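Local coordinates for exotoxin type A (Streptococcus pyogenes phage T12, PDB 1FNU), which probably acts as a superantigen toxin that, like its staphylococcal and streptococcal relatives, engages MHC class II molecules and T-cell receptors, at residues Val15-Leu18 / Gln19-Tyr22; Gln65-Ala68 / Thr69-Asp73; Glu205-Asn209 / Lys210-Ile214. All coordinates share one frame; numbering follows the deposited sequence.

Following the chain from the N terminus, contact 1 leads from a loop into helix 19-26, contact 2 runs along helix 65-72 of the OB-fold domain to the loop residue Asp73, and contact 3 turns from strand 206-208 into strand 212-219 of the beta-grasp domain. All three are local and come in series, so none nests in or crosses another; contact 1 closes a turn at the head of its helix and contact 3 one between two strands. Contact 1 lies on the far side of the chain's centre from both others. Contacts 2 and 3, though in different domains, come within about 6 Å at their nearest atoms without touching, and Asn204, just before contact 3, packs on Met67 and Phe71.

Contact 1. Residues Val15-Leu18 / Gln19-Tyr22; sequences VKNL and QNIY
Asn17 and Gln19 are brought together by a bend in the glutamine: its CG sits between the backbone N and the carbonyl carbon (chi1 72°), and a second turn at chi2 (-95°) folds the chain back over the residue two places earlier. The two side chains then run side by side in the same direction. Gln19 NE2 donates to Asn17 OD1 at 3.0 Å, but the bond is far from ideal: the amide planes stand nearly perpendicular, and the donor reaches OD1 from above its carbonyl plane. The other amide atom, Gln19 OE1, rests close against the backbone, 3.1 Å from Asn17 CA.

Asn17 has a positive phi, and its carbonyl turns to meet the chain ahead. Asn20 N binds Asn17 O at 3.1 Å, closing a turn whose inner residues, Leu18 and Gln19, already have helical backbone angles. The next carbonyl is gripped twice: Leu18 O takes Ile21 N at 2.9 Å from above its plane and Tyr22 N at 3.2 Å within that plane, the latter with a nearly straight N-H. On the buried side, Leu18 CD1 meets Ile21 CG1 at 3.8 Å as the two branched chains cross obliquely.

The surroundings tie this corner to distant parts of the sequence. Ile21 also packs on Tyr160 and on Tyr197 of helix 194-197, while Lys16 shares a backbone hydrogen bond with Pro190. Asn20 lies against Arg95 of the second subunit. An i+3 bond to Asn17 O, followed by a carbonyl, Leu18 O, shared by an i+3 and an i+4 donor, is the pattern of a loop winding into the first turn of an alpha-helix, here helix 19-26.

Contact 2. Residues Gln65-Ala68 / Thr69-Asp73; sequences QEMA and TLFKD
The flat ring of Phe71 is met obliquely by the carbonyl of Met67, one turn back along the helix, with CD2 of Phe71 3.6 Å from Met67 O. Phe71 CE2 is 4.3 Å from Met67 CG, a loose apolar touch. CG of Phe71 lies anti to its own carbonyl carbon (chi1 -69°), which tips the ring back toward the start of the helix and hence toward Met67. Around the ring, the wider fold supplies Leu46 of strand 45-48, Val103 and Asn105 of strand 96-105, and Asn204 from a loop, so that Phe71 is buried while its helix neighbour Leu70 is exposed.

Beneath the side chains the backbone bonds are uneven. Leu70 N binds Glu66 O at 3.0 Å and Phe71 N binds Met67 O at 3.2 Å, both with the donor tilted moderately from the carbonyl plane; Leu70 N also makes a weak bond to Met67 O. Leu70 CB sits 3.4 Å from Met67 O, tucked beside the carbonyl that Phe71 uses. One step on, Lys72 N makes a short but weak, bent bond to Ala68 O (2.7 Å), and the bond from Phe71 N to Ala68 O is weak too.

Farther along, Lys72 NZ forms a long, weak salt bridge of 3.4 Å with Asp73 OD1, and the Lys72 carbonyl accepts the hydroxyl of Ser37. Gln65, at the opposite end, packs on Pro190 of the third subunit. Ala68 adds its small side chain to the buried face, against Gln40 and Leu46. A helix between the third and fourth strands of the barrel, 57-61 and 75-80, with one face packed on the barrel, is the topology of the OB fold.

Contact 3. Residues Glu205-Asn209 / Lys210-Ile214; sequences ETLDN and KTSQI. Unlike the reference sequence in segment 205-209: Asn209 (reference Ser). Unlike the reference sequence in segment 210-214: Lys210 (reference Asn).
Asp208 ends strand 206-208, and the chain then turns through Asn209 and Lys210, both in helical backbone conformation, before Ser212 resumes an extended course. The change of direction is a type I beta turn from Asp208 to Thr211, although its closing bond, Thr211 N to Asp208 O at 3.3 Å, is weak. The side chain of Asp208 reinforces it. With CG anti to the backbone N (chi1 173°), the carboxylate swings alongside the turn, and OD1 accepts Lys210 N at 3.0 Å from above the carboxylate plane; this is an Asx turn laid over the beta turn. The contact of OD2 with Thr211 OG1, at 3.3 Å, is weak and unsettled.

Ser212 provides the firmer clasp: its OG donates to Asp208 O at 2.8 Å, the donor again above the carbonyl plane. That hydroxyl is also lined by apolar carbon, with Leu207 CB at 3.5 Å and Leu207 CD1 at 3.6 Å. Leu207 in turn packs on Val140 and Phe182.

The strands on either side of the turn do not pair with each other. Leu207 shares a backbone hydrogen bond with Val140, whereas Gln213 and Ile214 bond to Ile175 and Lys120. The turn is thus a connection between a small two-stranded sheet and the main sheet, whose strand 212-219 runs parallel to strand 110-123 as in a beta-grasp fold.

Contact 1. Residues Val15-Leu18 / Gln19-Tyr22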
ATOM      1  N   VAL A  15      -4.327  -1.659  25.032  1.00 23.04           N
ATOM      2  CA  VAL A  15      -3.608  -1.352  23.792  1.00 22.47           C
ATOM      3  C   VAL A  15      -2.428  -2.286  23.405  1.00 22.25           C
ATOM      4  O   VAL A  15      -1.496  -2.538  24.152  1.00 21.97           O
ATOM      5  CB  VAL A  15      -3.098   0.122  23.818  1.00 22.46           C
ATOM      6  CG1 VAL A  15      -2.530   0.524  22.432  1.00 22.42           C
ATOM      7  CG2 VAL A  15      -4.234   1.073  24.227  1.00 22.18           C
ATOM      8  N   LYS A  16      -2.479  -2.748  22.167  1.00 21.89           N
ATOM      9  CA  LYS A  16      -1.394  -3.530  21.601  1.00 21.39           C
ATOM     10  C   LYS A  16      -0.484  -2.514  20.851  1.00 20.96           C
ATOM     11  O   LYS A  16      -0.927  -1.689  20.047  1.00 20.78           O
ATOM     12  CB  LYS A  16      -1.982  -4.639  20.668  1.00 21.81           C
ATOM     13  CG  LYS A  16      -1.079  -5.141  19.565  1.00 22.30           C
ATOM     14  CD  LYS A  16      -1.259  -6.676  19.216  1.00 23.07           C
ATOM     15  CE  LYS A  16      -2.667  -7.213  18.818  1.00 23.35           C
ATOM     16  NZ  LYS A  16      -3.061  -6.944  17.288  1.00 23.82           N
ATOM     17  N   ASN A  17       0.797  -2.526  21.177  1.00 20.48           N
ATOM     18  CA  ASN A  17       1.735  -1.627  20.524  1.00 20.12           C
ATOM     19  C   ASN A  17       1.603  -0.151  20.907  1.00 19.78           C
ATOM     20  O   ASN A  17       1.589   0.741  20.020  1.00 19.78           O
ATOM     21  CB  ASN A  17       1.666  -1.752  18.967  1.00 20.13           C
ATOM     22  CG  ASN A  17       2.203  -3.135  18.431  1.00 20.14           C
ATOM     23  OD1 ASN A  17       3.192  -3.714  18.944  1.00 20.10           O
ATOM     24  ND2 ASN A  17       1.561  -3.632  17.393  1.00 20.07           N
ATOM     25  N   LEU A  18       1.467   0.111  22.205  1.00 19.28           N
ATOM     26  CA  LEU A  18       1.324   1.468  22.656  1.00 18.90           C
ATOM     27  C   LEU A  18       2.567   2.262  22.333  1.00 18.50           C
ATOM     28  O   LEU A  18       2.487   3.482  22.269  1.00 18.55           O
ATOM     29  CB  LEU A  18       1.035   1.515  24.174  1.00 18.84           C
ATOM     30  CG  LEU A  18       0.686   2.857  24.808  1.00 18.91           C
ATOM     31  CD1 LEU A  18      -0.511   3.524  24.124  1.00 18.56           C
ATOM     32  CD2 LEU A  18       0.284   2.596  26.303  1.00 18.87           C
ATOM     33  N   GLN A  19       3.711   1.605  22.156  1.00 17.92           N
ATOM     34  CA  GLN A  19       4.920   2.291  21.813  1.00 17.69           C
ATOM     35  C   GLN A  19       4.706   3.235  20.578  1.00 17.56           C
ATOM     36  O   GLN A  19       5.394   4.246  20.480  1.00 17.32           O
ATOM     37  CB  GLN A  19       6.077   1.295  21.509  1.00 17.95           C
ATOM     38  CG  GLN A  19       5.877   0.568  20.156  1.00 17.93           C
ATOM     39  CD  GLN A  19       5.194  -0.762  20.357  1.00 18.12           C
ATOM     40  OE1 GLN A  19       4.624  -1.030  21.424  1.00 17.81           O
ATOM     41  NE2 GLN A  19       5.249  -1.618  19.339  1.00 18.30           N
ATOM     42  N   ASN A  20       3.777   2.869  19.674  1.00 17.47           N
ATOM     43  CA  ASN A  20       3.476   3.667  18.457  1.00 17.59           C
ATOM     44  C   ASN A  20       2.796   5.021  18.767  1.00 17.56           C
ATOM     45  O   ASN A  20       2.823   5.892  17.914  1.00 17.71           O
ATOM     46  CB  ASN A  20       2.653   2.856  17.404  1.00 17.25           C
ATOM     47  CG  ASN A  20       3.478   1.682  16.836  1.00 17.39           C
ATOM     48  OD1 ASN A  20       4.688   1.727  16.895  1.00 17.50           O
ATOM     49  ND2 ASN A  20       2.826   0.657  16.312  1.00 16.99           N
ATOM     50  N   ILE A  21       2.222   5.180  19.977  1.00 17.55           N
ATOM     51  CA  ILE A  21       1.696   6.497  20.429  1.00 17.61           C
ATOM     52  C   ILE A  21       2.965   7.164  21.025  1.00 17.55           C
ATOM     53  O   ILE A  21       3.255   8.319  20.746  1.00 17.41           O
ATOM     54  CB  ILE A  21       0.626   6.340  21.497  1.00 17.73           C
ATOM     55  CG1 ILE A  21      -0.572   5.591  20.927  1.00 17.66           C
ATOM     56  CG2 ILE A  21       0.177   7.743  22.064  1.00 17.37           C
ATOM     57  CD1 ILE A  21      -1.299   6.315  19.748  1.00 17.65           C
ATOM     58  N   TYR A  22       3.734   6.420  21.811  1.00 17.60           N
ATOM     59  CA  TYR A  22       4.995   6.921  22.380  1.00 17.63           C
ATOM     60  C   TYR A  22       5.928   7.613  21.328  1.00 17.76           C
ATOM     61  O   TYR A  22       6.466   8.701  21.575  1.00 17.55           O
ATOM     62  CB  TYR A  22       5.826   5.778  23.067  1.00 17.50           C
ATOM     63  CG  TYR A  22       7.294   6.178  23.420  1.00 17.70           C
ATOM     64  CD1 TYR A  22       7.596   7.067  24.495  1.00 17.56           C
ATOM     65  CD2 TYR A  22       8.375   5.725  22.642  1.00 17.64           C
ATOM     66  CE1 TYR A  22       8.876   7.469  24.765  1.00 17.75           C
ATOM     67  CE2 TYR A  22       9.717   6.149  22.915  1.00 17.66           C
ATOM     68  CZ  TYR A  22       9.953   7.017  23.974  1.00 17.80           C
ATOM     69  OH  TYR A  22      11.263   7.418  24.294  1.00 18.06           O
TER

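Contact 2. Residues Gln65-Ala68 / Thr69-Asp73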
ATOM      1  N   GLN A  65     -13.256  19.393   1.864  1.00 24.36           N
ATOM      2  CA  GLN A  65     -12.902  20.156   0.697  1.00 24.81           C
ATOM      3  C   GLN A  65     -12.916  21.652   0.963  1.00 25.01           C
ATOM      4  O   GLN A  65     -11.995  22.325   0.588  1.00 24.84           O
ATOM      5  CB  GLN A  65     -13.836  19.827  -0.464  1.00 25.25           C
ATOM      6  CG  GLN A  65     -13.927  20.946  -1.543  1.00 25.97           C
ATOM      7  CD  GLN A  65     -15.054  20.622  -2.451  1.00 26.45           C
ATOM      8  OE1 GLN A  65     -16.153  20.223  -2.003  1.00 26.61           O
ATOM      9  NE2 GLN A  65     -14.809  20.747  -3.736  1.00 26.77           N
ATOM     10  N   GLU A  66     -13.956  22.147   1.638  1.00 25.29           N
ATOM     11  CA  GLU A  66     -14.009  23.582   1.919  1.00 25.57           C
ATOM     12  C   GLU A  66     -12.807  24.079   2.681  1.00 25.50           C
ATOM     13  O   GLU A  66     -12.319  25.174   2.380  1.00 25.29           O
ATOM     14  CB  GLU A  66     -15.255  23.990   2.676  1.00 25.91           C
ATOM     15  CG  GLU A  66     -16.462  24.137   1.752  1.00 26.73           C
ATOM     16  CD  GLU A  66     -17.107  22.799   1.357  1.00 27.19           C
ATOM     17  OE1 GLU A  66     -16.498  21.677   1.622  1.00 27.16           O
ATOM     18  OE2 GLU A  66     -18.258  22.916   0.781  1.00 27.56           O
ATOM     19  N   MET A  67     -12.354  23.300   3.696  1.00 25.47           N
ATOM     20  CA  MET A  67     -11.180  23.700   4.482  1.00 25.41           C
ATOM     21  C   MET A  67      -9.879  23.712   3.657  1.00 25.45           C
ATOM     22  O   MET A  67      -9.113  24.701   3.735  1.00 25.52           O
ATOM     23  CB  MET A  67     -11.046  22.815   5.746  1.00 25.49           C
ATOM     24  CG  MET A  67     -10.039  23.369   6.794  1.00 25.51           C
ATOM     25  SD  MET A  67     -10.081  22.498   8.427  1.00 25.98           S
ATOM     26  CE  MET A  67     -11.675  23.020   9.222  1.00 25.42           C
ATOM     27  N   ALA A  68      -9.592  22.658   2.867  1.00 25.29           N
ATOM     28  CA  ALA A  68      -8.388  22.666   2.028  1.00 25.14           C
ATOM     29  C   ALA A  68      -8.417  23.905   1.108  1.00 25.25           C
ATOM     30  O   ALA A  68      -7.411  24.600   0.983  1.00 24.91           O
ATOM     31  CB  ALA A  68      -8.264  21.374   1.168  1.00 24.95           C
ATOM     32  N   THR A  69      -9.555  24.150   0.452  1.00 25.44           N
ATOM     33  CA  THR A  69      -9.606  25.345  -0.411  1.00 25.82           C
ATOM     34  C   THR A  69      -9.468  26.656   0.395  1.00 25.91           C
ATOM     35  O   THR A  69      -8.884  27.609  -0.109  1.00 25.88           O
ATOM     36  CB  THR A  69     -10.854  25.270  -1.512  1.00 25.88           C
ATOM     37  OG1 THR A  69     -11.464  26.564  -1.766  1.00 26.22           O
ATOM     38  CG2 THR A  69     -11.886  24.283  -1.114  1.00 25.85           C
ATOM     39  N   LEU A  70      -9.879  26.690   1.671  1.00 26.21           N
ATOM     40  CA  LEU A  70      -9.741  27.954   2.458  1.00 26.49           C
ATOM     41  C   LEU A  70      -8.240  28.311   2.587  1.00 26.64           C
ATOM     42  O   LEU A  70      -7.861  29.480   2.441  1.00 26.53           O
ATOM     43  CB  LEU A  70     -10.320  27.834   3.891  1.00 26.65           C
ATOM     44  CG  LEU A  70     -10.917  29.052   4.663  1.00 26.74           C
ATOM     45  CD1 LEU A  70     -10.603  28.800   6.130  1.00 26.69           C
ATOM     46  CD2 LEU A  70     -10.418  30.473   4.251  1.00 26.79           C
ATOM     47  N   PHE A  71      -7.393  27.292   2.833  1.00 26.75           N
ATOM     48  CA  PHE A  71      -5.958  27.516   3.005  1.00 26.94           C
ATOM     49  C   PHE A  71      -5.122  27.275   1.811  1.00 27.13           C
ATOM     50  O   PHE A  71      -3.935  27.644   1.821  1.00 27.04           O
ATOM     51  CB  PHE A  71      -5.427  26.633   4.121  1.00 27.00           C
ATOM     52  CG  PHE A  71      -5.925  27.040   5.463  1.00 26.99           C
ATOM     53  CD1 PHE A  71      -5.444  28.213   6.054  1.00 26.89           C
ATOM     54  CD2 PHE A  71      -6.897  26.286   6.138  1.00 26.94           C
ATOM     55  CE1 PHE A  71      -5.915  28.598   7.286  1.00 26.86           C
ATOM     56  CE2 PHE A  71      -7.368  26.709   7.396  1.00 26.93           C
ATOM     57  CZ  PHE A  71      -6.869  27.844   7.951  1.00 26.80           C
ATOM     58  N   LYS A  72      -5.714  26.672   0.781  1.00 27.33           N
ATOM     59  CA  LYS A  72      -4.953  26.356  -0.415  1.00 27.82           C
ATOM     60  C   LYS A  72      -3.951  27.412  -0.899  1.00 28.07           C
ATOM     61  O   LYS A  72      -2.768  27.209  -1.084  1.00 28.08           O
ATOM     62  CB  LYS A  72      -5.923  26.017  -1.556  1.00 27.81           C
ATOM     63  CG  LYS A  72      -5.199  25.801  -2.840  1.00 28.06           C
ATOM     64  CD  LYS A  72      -6.019  24.948  -3.772  1.00 28.43           C
ATOM     65  CE  LYS A  72      -5.481  25.070  -5.188  1.00 28.76           C
ATOM     66  NZ  LYS A  72      -5.658  26.503  -5.756  1.00 28.90           N
ATOM     67  N   ASP A  73      -4.449  28.580  -1.159  1.00 28.52           N
ATOM     68  CA  ASP A  73      -3.525  29.617  -1.623  1.00 28.76           C
ATOM     69  C   ASP A  73      -2.937  30.492  -0.609  1.00 28.54           C
ATOM     70  O   ASP A  73      -2.338  31.475  -0.984  1.00 28.72           O
ATOM     71  CB  ASP A  73      -4.244  30.491  -2.633  1.00 29.34           C
ATOM     72  CG  ASP A  73      -4.601  29.701  -3.861  1.00 29.89           C
ATOM     73  OD1 ASP A  73      -3.750  28.835  -4.228  1.00 30.41           O
ATOM     74  OD2 ASP A  73      -5.693  29.906  -4.454  1.00 30.40           O
TER

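Contact 3. Residues Glu205-Asn209 / Lys210-Ile214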
ATOM      1  N   GLU A 205      -9.004  22.162  14.660  1.00 26.00           N
ATOM      2  CA  GLU A 205      -9.478  23.025  15.749  1.00 26.61           C
ATOM      3  C   GLU A 205      -8.399  24.029  16.216  1.00 26.63           C
ATOM      4  O   GLU A 205      -7.263  23.677  16.519  1.00 26.50           O
ATOM      5  CB  GLU A 205      -9.991  22.144  16.904  1.00 27.25           C
ATOM      6  CG  GLU A 205     -10.481  22.863  18.117  1.00 28.43           C
ATOM      7  CD  GLU A 205     -11.766  23.704  17.908  1.00 28.95           C
ATOM      8  OE1 GLU A 205     -11.772  24.635  17.017  1.00 29.54           O
ATOM      9  OE2 GLU A 205     -12.771  23.440  18.662  1.00 29.52           O
ATOM     10  N   THR A 206      -8.807  25.305  16.276  1.00 26.78           N
ATOM     11  CA  THR A 206      -7.915  26.399  16.601  1.00 26.76           C
ATOM     12  C   THR A 206      -8.511  27.319  17.692  1.00 26.89           C
ATOM     13  O   THR A 206      -9.699  27.579  17.725  1.00 26.60           O
ATOM     14  CB  THR A 206      -7.648  27.227  15.258  1.00 26.91           C
ATOM     15  OG1 THR A 206      -7.062  26.359  14.246  1.00 26.87           O
ATOM     16  CG2 THR A 206      -6.673  28.386  15.476  1.00 26.77           C
ATOM     17  N   LEU A 207      -7.690  27.811  18.592  1.00 27.08           N
ATOM     18  CA  LEU A 207      -8.280  28.694  19.570  1.00 27.46           C
ATOM     19  C   LEU A 207      -7.385  29.780  19.968  1.00 27.65           C
ATOM     20  O   LEU A 207      -6.221  29.773  19.670  1.00 27.57           O
ATOM     21  CB  LEU A 207      -8.779  27.941  20.762  1.00 27.48           C
ATOM     22  CG  LEU A 207      -7.790  26.830  21.017  1.00 27.45           C
ATOM     23  CD1 LEU A 207      -6.652  27.447  21.659  1.00 27.45           C
ATOM     24  CD2 LEU A 207      -8.402  25.795  21.864  1.00 27.50           C
ATOM     25  N   ASP A 208      -7.967  30.749  20.646  1.00 28.21           N
ATOM     26  CA  ASP A 208      -7.223  31.930  21.059  1.00 28.63           C
ATOM     27  C   ASP A 208      -6.305  31.547  22.238  1.00 29.08           C
ATOM     28  O   ASP A 208      -6.788  31.184  23.312  1.00 29.11           O
ATOM     29  CB  ASP A 208      -8.326  32.913  21.410  1.00 28.75           C
ATOM     30  CG  ASP A 208      -7.842  34.220  22.041  1.00 28.66           C
ATOM     31  OD1 ASP A 208      -6.622  34.339  22.305  1.00 28.45           O
ATOM     32  OD2 ASP A 208      -8.780  35.090  22.240  1.00 28.69           O
ATOM     33  N   ASN A 209      -5.001  31.619  22.082  1.00 29.50           N
ATOM     34  CA  ASN A 209      -4.218  31.212  23.221  1.00 30.18           C
ATOM     35  C   ASN A 209      -4.198  32.105  24.445  1.00 30.52           C
ATOM     36  O   ASN A 209      -3.735  31.651  25.490  1.00 30.59           O
ATOM     37  CB  ASN A 209      -2.791  30.944  22.819  1.00 30.35           C
ATOM     38  CG  ASN A 209      -2.204  32.070  22.143  1.00 30.61           C
ATOM     39  OD1 ASN A 209      -2.908  32.815  21.540  1.00 31.01           O
ATOM     40  ND2 ASN A 209      -0.895  32.205  22.188  1.00 30.86           N
ATOM     41  N   LYS A 210      -4.699  33.341  24.348  1.00 30.88           N
ATOM     42  CA  LYS A 210      -4.676  34.232  25.501  1.00 31.27           C
ATOM     43  C   LYS A 210      -5.822  33.816  26.379  1.00 31.43           C
ATOM     44  O   LYS A 210      -5.712  33.857  27.592  1.00 31.70           O
ATOM     45  CB  LYS A 210      -4.914  35.720  25.106  1.00 31.48           C
ATOM     46  CG  LYS A 210      -4.505  36.771  26.218  1.00 31.68           C
ATOM     47  CD  LYS A 210      -2.978  36.784  26.340  1.00 31.91           C
ATOM     48  CE  LYS A 210      -2.313  37.185  24.958  1.00 32.07           C
ATOM     49  NZ  LYS A 210      -0.797  36.938  24.714  1.00 32.23           N
ATOM     50  N   THR A 211      -6.926  33.403  25.788  1.00 31.53           N
ATOM     51  CA  THR A 211      -8.079  33.043  26.614  1.00 31.65           C
ATOM     52  C   THR A 211      -8.600  31.611  26.654  1.00 31.60           C
ATOM     53  O   THR A 211      -9.775  31.377  26.991  1.00 31.72           O
ATOM     54  CB  THR A 211      -9.276  33.917  26.276  1.00 31.61           C
ATOM     55  OG1 THR A 211      -9.793  33.552  24.982  1.00 31.80           O
ATOM     56  CG2 THR A 211      -8.854  35.386  26.312  1.00 31.57           C
ATOM     57  N   SER A 212      -7.748  30.643  26.370  1.00 31.58           N
ATOM     58  CA  SER A 212      -8.213  29.259  26.416  1.00 31.33           C
ATOM     59  C   SER A 212      -7.478  28.531  27.558  1.00 31.27           C
ATOM     60  O   SER A 212      -6.314  28.771  27.804  1.00 31.19           O
ATOM     61  CB  SER A 212      -7.933  28.598  25.058  1.00 31.31           C
ATOM     62  OG  SER A 212      -8.669  29.191  24.011  1.00 31.28           O
ATOM     63  N   GLN A 213      -8.168  27.666  28.284  1.00 31.16           N
ATOM     64  CA  GLN A 213      -7.502  26.913  29.368  1.00 31.18           C
ATOM     65  C   GLN A 213      -7.291  25.390  29.073  1.00 31.02           C
ATOM     66  O   GLN A 213      -8.154  24.732  28.460  1.00 30.80           O
ATOM     67  CB  GLN A 213      -8.298  27.070  30.645  1.00 31.32           C
ATOM     68  CG  GLN A 213      -7.831  28.207  31.471  1.00 31.82           C
ATOM     69  CD  GLN A 213      -8.874  28.546  32.520  1.00 32.20           C
ATOM     70  OE1 GLN A 213      -9.506  29.636  32.485  1.00 32.42           O
ATOM     71  NE2 GLN A 213      -9.112  27.593  33.444  1.00 32.31           N
ATOM     72  N   ILE A 214      -6.150  24.860  29.532  1.00 30.95           N
ATOM     73  CA  ILE A 214      -5.841  23.444  29.304  1.00 30.90           C
ATOM     74  C   ILE A 214      -5.889  22.743  30.624  1.00 30.84           C
ATOM     75  O   ILE A 214      -5.291  23.185  31.597  1.00 30.92           O
ATOM     76  CB  ILE A 214      -4.440  23.241  28.764  1.00 30.88           C
ATOM     77  CG1 ILE A 214      -4.223  24.083  27.483  1.00 30.75           C
ATOM     78  CG2 ILE A 214      -4.256  21.767  28.503  1.00 30.77           C
ATOM     79  CD1 ILE A 214      -2.710  24.221  27.033  1.00 30.83           C
TER